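Local coordinates for NTD biosynthesis operon protein NtdA (Bacillus subtilis subsp. subtilis, PDB 4K2M), which catalyses the reversible, pyridoxal-phosphate-dependent transamination of 3-dehydro-glucose 6-phosphate with glutamate, giving kanosamine 6-phosphate, a precursor in antibiotic biosynthesis, at residues A[4-9]-A[31-36]; A[64-69]-A[426-431]; A[105-110]-A[304-309]; A[354-359]-A[409-414]. All blocks are in the same frame, centred on the assembly; numbering follows the deposited sequence.

Contact 1 of 4, residues A[4-9]-A[31-36]; sequences QKQVKI and ELVIED. With EDO (1,2-ethanediol), chain H.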
# COMPACT_ATOMS: atom_id res chain seq x y z
N GLN A 4 -1.79 -48.41 -9.91
CA GLN A 4 -1.20 -47.43 -9.01
C GLN A 4 -2.03 -46.14 -9.01
O GLN A 4 -2.24 -45.55 -10.06
CB GLN A 4 0.23 -47.11 -9.46
CG GLN A 4 0.89 -45.98 -8.69
CD GLN A 4 1.09 -46.31 -7.23
OE1 GLN A 4 1.53 -47.41 -6.88
NE2 GLN A 4 0.74 -45.37 -6.35
N LYS A 5 -2.49 -45.71 -7.84
CA LYS A 5 -3.10 -44.39 -7.74
C LYS A 5 -2.04 -43.32 -7.92
O LYS A 5 -0.94 -43.43 -7.35
CB LYS A 5 -3.80 -44.19 -6.40
CG LYS A 5 -5.05 -45.01 -6.23
CD LYS A 5 -5.72 -44.65 -4.92
CE LYS A 5 -6.91 -45.55 -4.63
NZ LYS A 5 -7.33 -45.46 -3.20
N GLN A 6 -2.36 -42.30 -8.70
CA GLN A 6 -1.45 -41.17 -8.88
C GLN A 6 -1.53 -40.26 -7.66
O GLN A 6 -2.58 -40.17 -7.01
CB GLN A 6 -1.81 -40.40 -10.15
CG GLN A 6 -1.68 -41.26 -11.42
CD GLN A 6 -2.28 -40.60 -12.66
OE1 GLN A 6 -2.71 -39.44 -12.61
NE2 GLN A 6 -2.32 -41.33 -13.77
N VAL A 7 -0.41 -39.62 -7.34
CA VAL A 7 -0.39 -38.62 -6.28
C VAL A 7 -0.25 -37.28 -6.96
O VAL A 7 0.83 -36.91 -7.40
CB VAL A 7 0.80 -38.86 -5.33
CG1 VAL A 7 0.82 -37.82 -4.20
CG2 VAL A 7 0.74 -40.27 -4.75
N LYS A 8 -1.36 -36.56 -7.08
CA LYS A 8 -1.34 -35.26 -7.75
C LYS A 8 -0.71 -34.26 -6.80
O LYS A 8 -1.25 -34.02 -5.71
CB LYS A 8 -2.76 -34.81 -8.09
CG LYS A 8 -3.49 -35.72 -9.07
CD LYS A 8 -2.95 -35.53 -10.47
CE LYS A 8 -2.75 -36.86 -11.17
NZ LYS A 8 -4.02 -37.60 -11.48
N ILE A 9 0.41 -33.67 -7.19
CA ILE A 9 1.02 -32.63 -6.38
C ILE A 9 0.51 -31.26 -6.82
O ILE A 9 0.99 -30.71 -7.81
CB ILE A 9 2.55 -32.67 -6.42
CG1 ILE A 9 3.04 -34.03 -5.93
CG2 ILE A 9 3.14 -31.56 -5.58
CD1 ILE A 9 4.51 -34.28 -6.20
N GLU A 31 4.50 -42.10 -10.05
CA GLU A 31 3.15 -41.92 -9.53
C GLU A 31 2.99 -40.53 -8.93
O GLU A 31 1.86 -40.06 -8.73
CB GLU A 31 2.83 -42.99 -8.48
CG GLU A 31 3.58 -42.86 -7.16
CD GLU A 31 5.04 -43.32 -7.23
OE1 GLU A 31 5.42 -44.00 -8.22
OE2 GLU A 31 5.80 -43.00 -6.29
N LEU A 32 4.12 -39.87 -8.67
CA LEU A 32 4.13 -38.51 -8.15
C LEU A 32 4.05 -37.54 -9.32
O LEU A 32 5.04 -37.35 -10.03
CB LEU A 32 5.41 -38.23 -7.36
CG LEU A 32 5.63 -39.08 -6.11
CD1 LEU A 32 6.94 -38.71 -5.41
CD2 LEU A 32 4.46 -38.93 -5.15
N VAL A 33 2.89 -36.93 -9.52
CA VAL A 33 2.65 -36.09 -10.69
C VAL A 33 2.64 -34.63 -10.28
O VAL A 33 1.76 -34.21 -9.55
CB VAL A 33 1.32 -36.45 -11.36
CG1 VAL A 33 1.07 -35.54 -12.57
CG2 VAL A 33 1.30 -37.90 -11.79
N ILE A 34 3.63 -33.86 -10.74
CA ILE A 34 3.70 -32.44 -10.41
C ILE A 34 2.75 -31.65 -11.30
O ILE A 34 2.94 -31.60 -12.52
CB ILE A 34 5.12 -31.88 -10.62
CG1 ILE A 34 6.12 -32.64 -9.75
CG2 ILE A 34 5.15 -30.40 -10.28
CD1 ILE A 34 7.59 -32.22 -9.96
N GLU A 35 1.74 -31.02 -10.72
CA GLU A 35 0.85 -30.20 -11.54
C GLU A 35 1.61 -29.02 -12.13
O GLU A 35 2.47 -28.41 -11.47
CB GLU A 35 -0.36 -29.73 -10.74
CG GLU A 35 -1.22 -30.90 -10.25
CD GLU A 35 -2.50 -30.44 -9.57
OE1 GLU A 35 -2.69 -29.21 -9.40
OE2 GLU A 35 -3.31 -31.32 -9.19
N ASP A 36 1.31 -28.72 -13.39
CA ASP A 36 2.01 -27.67 -14.10
C ASP A 36 1.52 -26.31 -13.62
O ASP A 36 0.73 -25.65 -14.29
CB ASP A 36 1.83 -27.81 -15.62
CG ASP A 36 2.70 -26.85 -16.40
OD1 ASP A 36 3.63 -26.27 -15.80
OD2 ASP A 36 2.47 -26.68 -17.62
C1 EDO H . 5.50 -47.18 -9.02
O1 EDO H . 4.46 -46.19 -9.03
C2 EDO H . 4.94 -48.50 -8.49
O2 EDO H . 3.66 -48.73 -9.08
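Two short strands, 7-9 and 32-34, run in the same direction, their axes 26° apart, stitched by four backbone bonds. Val-7 N starts the series with a nearly straight bond to Glu-31 O (2.7 Å, 176°); Val-33 N then gives to Val-7 O, Ile-9 N to Val-33 O, and Glu-35 N to Ile-9 O. On the face carrying Val-7, Ile-9, Leu-32 and Ile-34 the side chains interlock. Leu-32 leans toward its partner so that Leu-32 CD2 nestles against Val-7 CB, 3.7 Å away. The extended Ile-9 side chain sends CD1 into the dip between its neighbours, 4.2 Å from both Leu-32 CB and Ile-34 CG1. On the other face Lys-8 curls through three bends, passes CE beside Val-33 CB at 4.1 Å and brings NZ back to Gln-6 OE1 at 2.5 Å. At the N-terminal end Gln-4 CG lies against Glu-31 CB (3.6 Å); its bend at chi2 (64°) turns NE2 back to a lone pair of Lys-5 O. An ethanediol molecule, probably from the crystallisation liquor, bonds Glu-31 OE1 through O1 at 2.5 Å. The pair forms the strands of a beta-alpha-beta unit in the N-terminal domain: the connecting helix 13-24 packs on the interlocked face, with Ser-18 and His-22 against Val-7, Leu-19 against Ile-9 and Leu-23 against Leu-32.

Contact 2 of 4, residues A[64-69]-A[426-431]; sequences REISKV and QDRVME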
# COMPACT_ATOMS: atom_id res chain seq x y z
N ARG A 64 24.44 -29.93 15.51
CA ARG A 64 24.79 -28.52 15.49
C ARG A 64 24.27 -27.94 16.79
O ARG A 64 23.08 -28.07 17.11
CB ARG A 64 24.17 -27.82 14.28
CG ARG A 64 24.53 -26.35 14.18
CD ARG A 64 24.04 -25.74 12.88
NE ARG A 64 22.58 -25.62 12.82
CZ ARG A 64 21.90 -24.54 13.17
NH1 ARG A 64 22.56 -23.47 13.65
NH2 ARG A 64 20.57 -24.51 13.07
N GLU A 65 25.15 -27.31 17.56
CA GLU A 65 24.73 -26.79 18.84
C GLU A 65 23.79 -25.61 18.65
O GLU A 65 24.07 -24.69 17.87
CB GLU A 65 25.90 -26.36 19.71
CG GLU A 65 25.46 -25.99 21.13
CD GLU A 65 26.62 -25.72 22.06
OE1 GLU A 65 27.50 -24.90 21.69
OE2 GLU A 65 26.64 -26.33 23.15
N ILE A 66 22.68 -25.65 19.36
CA ILE A 66 21.70 -24.59 19.32
C ILE A 66 21.64 -23.99 20.72
O ILE A 66 21.33 -24.71 21.67
CB ILE A 66 20.32 -25.16 18.98
CG1 ILE A 66 20.36 -25.92 17.65
CG2 ILE A 66 19.29 -24.04 18.95
CD1 ILE A 66 20.89 -25.10 16.50
N SER A 67 21.95 -22.70 20.86
CA SER A 67 21.87 -22.04 22.16
C SER A 67 20.68 -21.08 22.25
O SER A 67 20.27 -20.66 23.34
CB SER A 67 23.16 -21.28 22.47
OG SER A 67 23.28 -20.14 21.64
N LYS A 68 20.11 -20.73 21.10
CA LYS A 68 18.90 -19.92 21.09
C LYS A 68 18.05 -20.23 19.87
O LYS A 68 18.57 -20.64 18.82
CB LYS A 68 19.24 -18.44 21.17
CG LYS A 68 19.64 -17.82 19.87
CD LYS A 68 19.69 -16.30 19.98
CE LYS A 68 19.08 -15.65 18.75
NZ LYS A 68 19.61 -16.25 17.49
N VAL A 69 16.74 -20.09 20.03
CA VAL A 69 15.80 -20.35 18.95
C VAL A 69 14.83 -19.17 18.90
O VAL A 69 13.90 -19.10 19.70
CB VAL A 69 14.99 -21.63 19.20
CG1 VAL A 69 14.01 -21.88 18.06
CG2 VAL A 69 15.91 -22.85 19.35
N GLN A 426 14.15 -27.24 16.10
CA GLN A 426 12.90 -27.83 16.55
C GLN A 426 13.15 -28.85 17.67
O GLN A 426 12.38 -28.90 18.64
CB GLN A 426 12.12 -28.46 15.40
CG GLN A 426 10.73 -28.89 15.81
CD GLN A 426 9.98 -29.58 14.69
OE1 GLN A 426 10.53 -30.43 14.01
NE2 GLN A 426 8.73 -29.20 14.49
N ASP A 427 14.22 -29.64 17.55
CA ASP A 427 14.62 -30.56 18.63
C ASP A 427 14.75 -29.82 19.95
O ASP A 427 14.27 -30.31 20.99
CB ASP A 427 15.97 -31.24 18.32
CG ASP A 427 15.90 -32.21 17.15
OD1 ASP A 427 14.78 -32.63 16.78
OD2 ASP A 427 16.98 -32.57 16.62
N ARG A 428 15.39 -28.66 19.94
CA ARG A 428 15.60 -27.93 21.17
C ARG A 428 14.30 -27.38 21.75
O ARG A 428 14.08 -27.40 22.97
CB ARG A 428 16.62 -26.79 20.99
CG ARG A 428 16.97 -26.11 22.32
CD ARG A 428 18.21 -25.25 22.24
NE ARG A 428 18.57 -24.68 23.54
CZ ARG A 428 19.36 -25.29 24.43
NH1 ARG A 428 19.87 -26.48 24.17
NH2 ARG A 428 19.64 -24.69 25.58
N VAL A 429 13.41 -26.90 20.87
CA VAL A 429 12.09 -26.45 21.31
C VAL A 429 11.38 -27.57 22.04
O VAL A 429 10.81 -27.36 23.12
CB VAL A 429 11.22 -26.01 20.12
CG1 VAL A 429 9.78 -25.69 20.60
CG2 VAL A 429 11.83 -24.80 19.44
N MET A 430 11.41 -28.76 21.45
CA MET A 430 10.66 -29.88 21.98
C MET A 430 11.25 -30.42 23.27
O MET A 430 10.53 -30.72 24.21
CB MET A 430 10.55 -30.97 20.92
CG MET A 430 9.64 -30.55 19.77
SD MET A 430 9.34 -31.84 18.57
CE MET A 430 11.00 -32.18 17.99
N GLU A 431 12.58 -30.54 23.31
CA GLU A 431 13.23 -31.01 24.53
C GLU A 431 13.03 -30.01 25.66
O GLU A 431 12.79 -30.40 26.80
CB GLU A 431 14.71 -31.27 24.27
CG GLU A 431 14.93 -32.34 23.21
CD GLU A 431 16.39 -32.66 23.00
OE1 GLU A 431 16.84 -32.69 21.83
OE2 GLU A 431 17.09 -32.90 24.01
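Arg-428 gives up more surface than any other residue here, followed by Val-69 and Ile-66. It leaves helix 423-441 with CG anti to the backbone N (chi1 -173°) and is extended as far as NE, so that it and Ile-66 run antiparallel alongside each other. Its CD sits 3.7 Å from Ile-66 CG2 and only 3.2 Å from Ile-66 O. The same carbonyl oxygen hangs over one face of the guanidinium, 3.0 Å above the plane and off centre. From there it cannot take an in-line N-H: NE is 3.3 Å from Ile-66 O, but the angle is poor, and NE instead bonds Phe-373 O. Further along, Val-69 turns its side chain toward the helix and meets Val-429 at about a right angle, Val-69 CG1 to Val-429 CG2 at 3.9 Å. Backbone hydrogen bonds between Val-69 and Gly-374 and Gln-376 fix this end of the 64-69 segment, while a salt bridge from Arg-64 to Glu-424 ties its start to the C-terminal part of the chain. The contact thus joins the linker after the N-terminal helices to helix 423-441 by valine packing and arginine methylenes. The carbonyl above the cation probably adds some electrostatic attraction without the directionality of a hydrogen bond.

Contact 3 of 4, residues A[105-110]-A[304-309]; sequences LEQFEK and IGLERM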
# COMPACT_ATOMS: atom_id res chain seq x y z
N LEU A 105 0.83 -7.14 -12.82
CA LEU A 105 -0.42 -7.21 -12.07
C LEU A 105 -1.39 -8.23 -12.67
O LEU A 105 -1.82 -9.15 -11.98
CB LEU A 105 -1.10 -5.83 -11.99
CG LEU A 105 -0.78 -5.00 -10.77
CD1 LEU A 105 -1.52 -3.65 -10.84
CD2 LEU A 105 -1.14 -5.78 -9.50
N GLU A 106 -1.71 -8.07 -13.95
CA GLU A 106 -2.66 -8.97 -14.61
C GLU A 106 -2.16 -10.42 -14.62
O GLU A 106 -2.95 -11.36 -14.45
CB GLU A 106 -2.93 -8.52 -16.05
CG GLU A 106 -4.24 -9.05 -16.63
CD GLU A 106 -4.24 -9.09 -18.15
OE1 GLU A 106 -3.97 -8.04 -18.78
OE2 GLU A 106 -4.50 -10.17 -18.71
N GLN A 107 -0.86 -10.60 -14.84
CA GLN A 107 -0.29 -11.95 -14.87
C GLN A 107 -0.36 -12.59 -13.49
O GLN A 107 -0.62 -13.79 -13.37
CB GLN A 107 1.17 -11.92 -15.35
CG GLN A 107 1.83 -13.30 -15.42
CD GLN A 107 1.31 -14.16 -16.57
OE1 GLN A 107 0.65 -13.66 -17.49
NE2 GLN A 107 1.59 -15.45 -16.51
N PHE A 108 -0.11 -11.80 -12.45
CA PHE A 108 -0.16 -12.32 -11.08
C PHE A 108 -1.60 -12.66 -10.72
O PHE A 108 -1.88 -13.72 -10.13
CB PHE A 108 0.44 -11.28 -10.12
CG PHE A 108 0.48 -11.74 -8.68
CD1 PHE A 108 1.20 -12.87 -8.31
CD2 PHE A 108 -0.20 -11.03 -7.71
CE1 PHE A 108 1.24 -13.28 -6.98
CE2 PHE A 108 -0.17 -11.43 -6.37
CZ PHE A 108 0.56 -12.55 -6.00
N GLU A 109 -2.54 -11.80 -11.11
CA GLU A 109 -3.95 -12.09 -10.84
C GLU A 109 -4.40 -13.34 -11.59
O GLU A 109 -5.11 -14.18 -11.03
CB GLU A 109 -4.84 -10.89 -11.15
CG GLU A 109 -4.58 -9.70 -10.22
CD GLU A 109 -5.28 -8.44 -10.70
OE1 GLU A 109 -5.47 -8.31 -11.93
OE2 GLU A 109 -5.63 -7.58 -9.85
N LYS A 110 -3.96 -13.48 -12.84
CA LYS A 110 -4.27 -14.68 -13.61
C LYS A 110 -3.71 -15.97 -12.99
O LYS A 110 -4.39 -17.00 -12.93
CB LYS A 110 -3.77 -14.52 -15.06
CG LYS A 110 -4.14 -15.69 -15.94
CD LYS A 110 -5.62 -16.03 -15.80
CE LYS A 110 -5.91 -17.47 -16.21
NZ LYS A 110 -5.40 -17.76 -17.58
N ILE A 304 7.55 -9.37 -8.05
CA ILE A 304 8.25 -10.08 -6.99
C ILE A 304 7.43 -11.32 -6.59
O ILE A 304 7.98 -12.40 -6.34
CB ILE A 304 8.45 -9.17 -5.76
CG1 ILE A 304 9.57 -8.17 -6.04
CG2 ILE A 304 8.81 -9.99 -4.51
CD1 ILE A 304 9.71 -7.11 -4.95
N GLY A 305 6.11 -11.15 -6.54
CA GLY A 305 5.22 -12.25 -6.18
C GLY A 305 5.32 -13.41 -7.15
O GLY A 305 5.24 -14.58 -6.74
N LEU A 306 5.50 -13.09 -8.42
CA LEU A 306 5.59 -14.14 -9.43
C LEU A 306 6.88 -14.94 -9.24
O LEU A 306 6.97 -16.09 -9.67
CB LEU A 306 5.52 -13.55 -10.84
CG LEU A 306 4.10 -13.08 -11.18
CD1 LEU A 306 4.08 -12.15 -12.38
CD2 LEU A 306 3.20 -14.29 -11.43
N GLU A 307 7.87 -14.34 -8.58
CA GLU A 307 9.09 -15.09 -8.25
C GLU A 307 8.91 -15.88 -6.96
O GLU A 307 9.21 -17.08 -6.92
CB GLU A 307 10.29 -14.16 -8.09
CG GLU A 307 10.75 -13.50 -9.37
CD GLU A 307 10.98 -14.50 -10.49
OE1 GLU A 307 11.61 -15.55 -10.24
OE2 GLU A 307 10.51 -14.23 -11.61
N ARG A 308 8.43 -15.23 -5.91
CA ARG A 308 8.38 -15.89 -4.62
C ARG A 308 7.36 -17.02 -4.61
O ARG A 308 7.49 -17.96 -3.83
CB ARG A 308 8.12 -14.88 -3.47
CG ARG A 308 9.25 -13.84 -3.36
CD ARG A 308 9.22 -13.11 -2.02
NE ARG A 308 9.65 -14.01 -0.95
CZ ARG A 308 9.59 -13.76 0.35
NH1 ARG A 308 9.11 -12.60 0.81
NH2 ARG A 308 10.05 -14.67 1.20
N MET A 309 6.36 -16.94 -5.49
CA MET A 309 5.32 -17.95 -5.54
C MET A 309 5.88 -19.29 -5.97
O MET A 309 5.27 -20.33 -5.70
CB MET A 309 4.21 -17.54 -6.51
CG MET A 309 2.87 -18.23 -6.26
SD MET A 309 1.54 -17.48 -7.24
CE MET A 309 2.56 -16.44 -8.27
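Ile-304 O is gripped twice, by Arg-308 N at 2.9 Å and Glu-307 N at 3.0 Å, both backbone donors of its own helix; what passes between the two segments is apolar. Phe-108 carries the contact from helix 103-116. With CG anti to the backbone N (chi1 -178°), its ring reaches across to helix 299-308; the short segments of the two helices have axes 9.9 Å apart, at 37° between their directions. Leu-306 meets that ring at its edge, in plane: Leu-306 CD2 stands 4.0 Å from Phe-108 CD1, while Leu-306 CD1 rests on Gln-107 CG. Met-309 brings CE to the ring edge too, 3.7 Å from Phe-108 CE1. Its SD is 5.4 Å from the ring centroid and oblique to it, a Met-aromatic contact. Where the helix is bare of a side chain, at Gly-305, the ring comes close to the backbone. Beyond the segments, Phe-108 stacks edge-to-face with Phe-245, and Ala-302 and Met-297 also touch it. Phe-245 follows Ser-244, which binds pyridoxal phosphate, so the packing probably belongs to the second shell around the cofactor site of this aspartate-aminotransferase fold.

Contact 4 of 4, residues A[354-359]-A[409-414]; sequences PIKVRT and HSQVLH. With EDO (1,2-ethanediol), chain G; EDO (1,2-ethanediol), chain D.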
# COMPACT_ATOMS: atom_id res chain seq x y z
N PRO A 354 -0.20 -23.78 17.11
CA PRO A 354 -0.66 -23.55 18.49
C PRO A 354 -0.79 -24.82 19.30
O PRO A 354 -1.38 -25.82 18.84
CB PRO A 354 -2.06 -22.94 18.29
CG PRO A 354 -2.55 -23.57 17.01
CD PRO A 354 -1.32 -23.85 16.15
N ILE A 355 -0.22 -24.80 20.50
CA ILE A 355 -0.54 -25.82 21.49
C ILE A 355 -1.32 -25.13 22.59
O ILE A 355 -1.41 -23.90 22.61
CB ILE A 355 0.71 -26.50 22.06
CG1 ILE A 355 1.52 -25.53 22.91
CG2 ILE A 355 1.59 -27.10 20.94
CD1 ILE A 355 2.73 -26.18 23.59
N LYS A 356 -1.93 -25.89 23.49
CA LYS A 356 -2.54 -25.25 24.66
C LYS A 356 -1.88 -25.80 25.91
O LYS A 356 -1.63 -27.00 26.00
CB LYS A 356 -4.06 -25.46 24.68
CG LYS A 356 -4.81 -24.74 23.55
CD LYS A 356 -6.24 -25.30 23.34
CE LYS A 356 -7.19 -24.92 24.43
NZ LYS A 356 -8.56 -25.54 24.21
N VAL A 357 -1.58 -24.90 26.85
CA VAL A 357 -1.00 -25.30 28.13
C VAL A 357 -1.95 -24.82 29.22
O VAL A 357 -2.93 -24.13 28.91
CB VAL A 357 0.40 -24.68 28.32
CG1 VAL A 357 1.35 -25.15 27.19
CG2 VAL A 357 0.31 -23.17 28.32
N ARG A 358 -1.69 -25.16 30.47
CA ARG A 358 -2.55 -24.66 31.55
C ARG A 358 -2.48 -23.13 31.65
O ARG A 358 -1.41 -22.53 31.56
CB ARG A 358 -2.17 -25.30 32.89
CG ARG A 358 -2.62 -26.75 33.03
CD ARG A 358 -2.09 -27.34 34.33
NE ARG A 358 -1.93 -26.31 35.35
CZ ARG A 358 -2.87 -25.95 36.21
NH1 ARG A 358 -4.05 -26.56 36.19
NH2 ARG A 358 -2.64 -25.00 37.11
N THR A 359 -3.64 -22.51 31.85
CA THR A 359 -3.71 -21.06 31.98
C THR A 359 -2.74 -20.53 33.04
O THR A 359 -2.04 -19.53 32.83
CB THR A 359 -5.14 -20.63 32.35
OG1 THR A 359 -6.03 -21.01 31.30
CG2 THR A 359 -5.22 -19.13 32.57
N HIS A 409 -7.83 -18.40 24.65
CA HIS A 409 -6.90 -17.28 24.58
C HIS A 409 -5.87 -17.30 25.70
O HIS A 409 -4.72 -16.89 25.51
CB HIS A 409 -7.68 -15.97 24.64
CG HIS A 409 -6.81 -14.76 24.67
ND1 HIS A 409 -5.94 -14.45 23.65
CD2 HIS A 409 -6.69 -13.77 25.59
CE1 HIS A 409 -5.31 -13.32 23.94
NE2 HIS A 409 -5.75 -12.89 25.11
N SER A 410 -6.28 -17.78 26.88
CA SER A 410 -5.40 -17.84 28.05
C SER A 410 -4.49 -19.07 28.03
O SER A 410 -3.53 -19.15 28.81
CB SER A 410 -6.23 -17.82 29.34
OG SER A 410 -6.86 -19.07 29.53
N GLN A 411 -4.79 -20.02 27.15
CA GLN A 411 -4.05 -21.28 27.14
C GLN A 411 -3.09 -21.41 25.97
O GLN A 411 -2.12 -22.17 26.03
CB GLN A 411 -5.02 -22.46 27.08
CG GLN A 411 -5.81 -22.68 28.35
CD GLN A 411 -6.60 -23.95 28.28
OE1 GLN A 411 -7.69 -23.99 27.71
NE2 GLN A 411 -6.03 -25.03 28.81
N VAL A 412 -3.36 -20.68 24.90
CA VAL A 412 -2.68 -20.95 23.63
C VAL A 412 -1.23 -20.50 23.69
O VAL A 412 -0.89 -19.47 24.29
CB VAL A 412 -3.41 -20.29 22.42
CG1 VAL A 412 -3.33 -18.76 22.51
CG2 VAL A 412 -2.83 -20.79 21.08
N LEU A 413 -0.37 -21.30 23.07
CA LEU A 413 1.05 -20.99 23.00
C LEU A 413 1.54 -21.40 21.61
O LEU A 413 1.33 -22.53 21.19
CB LEU A 413 1.83 -21.77 24.06
CG LEU A 413 3.30 -21.41 24.15
CD1 LEU A 413 3.42 -19.91 24.41
CD2 LEU A 413 3.99 -22.18 25.25
N HIS A 414 2.18 -20.47 20.91
CA HIS A 414 2.68 -20.77 19.58
C HIS A 414 4.15 -21.13 19.61
O HIS A 414 4.96 -20.42 20.24
CB HIS A 414 2.41 -19.59 18.64
CG HIS A 414 0.96 -19.38 18.36
ND1 HIS A 414 0.22 -18.37 18.92
CD2 HIS A 414 0.10 -20.11 17.61
CE1 HIS A 414 -1.04 -18.47 18.51
NE2 HIS A 414 -1.13 -19.52 17.71
C1 EDO G . -5.80 -16.68 21.15
O1 EDO G . -6.66 -15.56 21.27
C2 EDO G . -6.57 -17.89 20.64
O2 EDO G . -6.91 -17.68 19.27
C1 EDO D . -4.26 -27.17 20.26
O1 EDO D . -4.06 -26.49 19.02
C2 EDO D . -5.77 -27.32 20.48
O2 EDO D . -6.32 -28.09 19.41
O HOH W 1 -9.70 -23.83 25.93
O HOH W 2 -2.50 -17.70 30.83
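Gln-411 points toward the facing segment and crosses Lys-356 obliquely, its flat amide end placed between that lysine and the backbone of Val-357. Extended beyond CG, it lays NE2 3.2 Å from Val-357 O, well above the carbonyl plane and not on a lone pair, while OE1 touches Lys-356 CE at 3.4 Å. One water completes the link, accepting from Lys-356 NZ and donating to Gln-411 OE1, each at 2.7 Å; NZ finds its strongest partner in Pro-174 O. Thr-359 runs about at right angles to Gln-411, and Thr-359 OG1 donates a hydrogen bond to Ser-410 OG (2.8 Å), an oxygen that also bonds Lys-407 O. A second water donates to the carbonyls of both Thr-359 and Ser-410, closing this end. Along the strands Ile-355 and Leu-413 are the hydrogen-bonded antiparallel pair, with Ile-355 N on Leu-413 O at 2.8 Å and Leu-413 N on Ile-355 O. Their side chains lie side by side and point the same way, CG1 of Ile-355 3.9 Å from CB of Leu-413. On the opposite face Pro-354 presses CB on Val-412 CG2 (3.6 Å) and also touches the ring of His-414, which stacks edge-to-face with Tyr-201, its side chain about 7 Å from that of substrate-binding Tyr-381. Ile-355 and Leu-413 thus make an apolar face, on which helix 362-373 packs through Leu-413, whereas the other mixes Pro-354 and Val-412 with polar Lys-356 and His-414. Water and a side-chain amide hydrogen bond, with the hydroxyl pair, link the 409-411 region to 357-359.

In the fold
From the N terminus, contact 1 closes first: residues 4-9 and 31-36 enclose helix 13-24 in a small beta-alpha-beta unit of the N-terminal domain. Contact 2 opens at 64-69 and closes only at 426-431, a span of 356 residues. Contacts 3 and 4 both nest inside it, one after the other, without crossing. Contact 3 joins helix 103-116 to helix 299-308 across a span that includes the large mixed sheet; contact 4 pairs strands 353-356 and 412-415, closing a loop that holds helices 362-373, 391-396 and 403-411, on the other side of the chain's centre. Contact 2 ties the end of the N-terminal region to the last helix, its nearest atoms about 7 Å from contact 4.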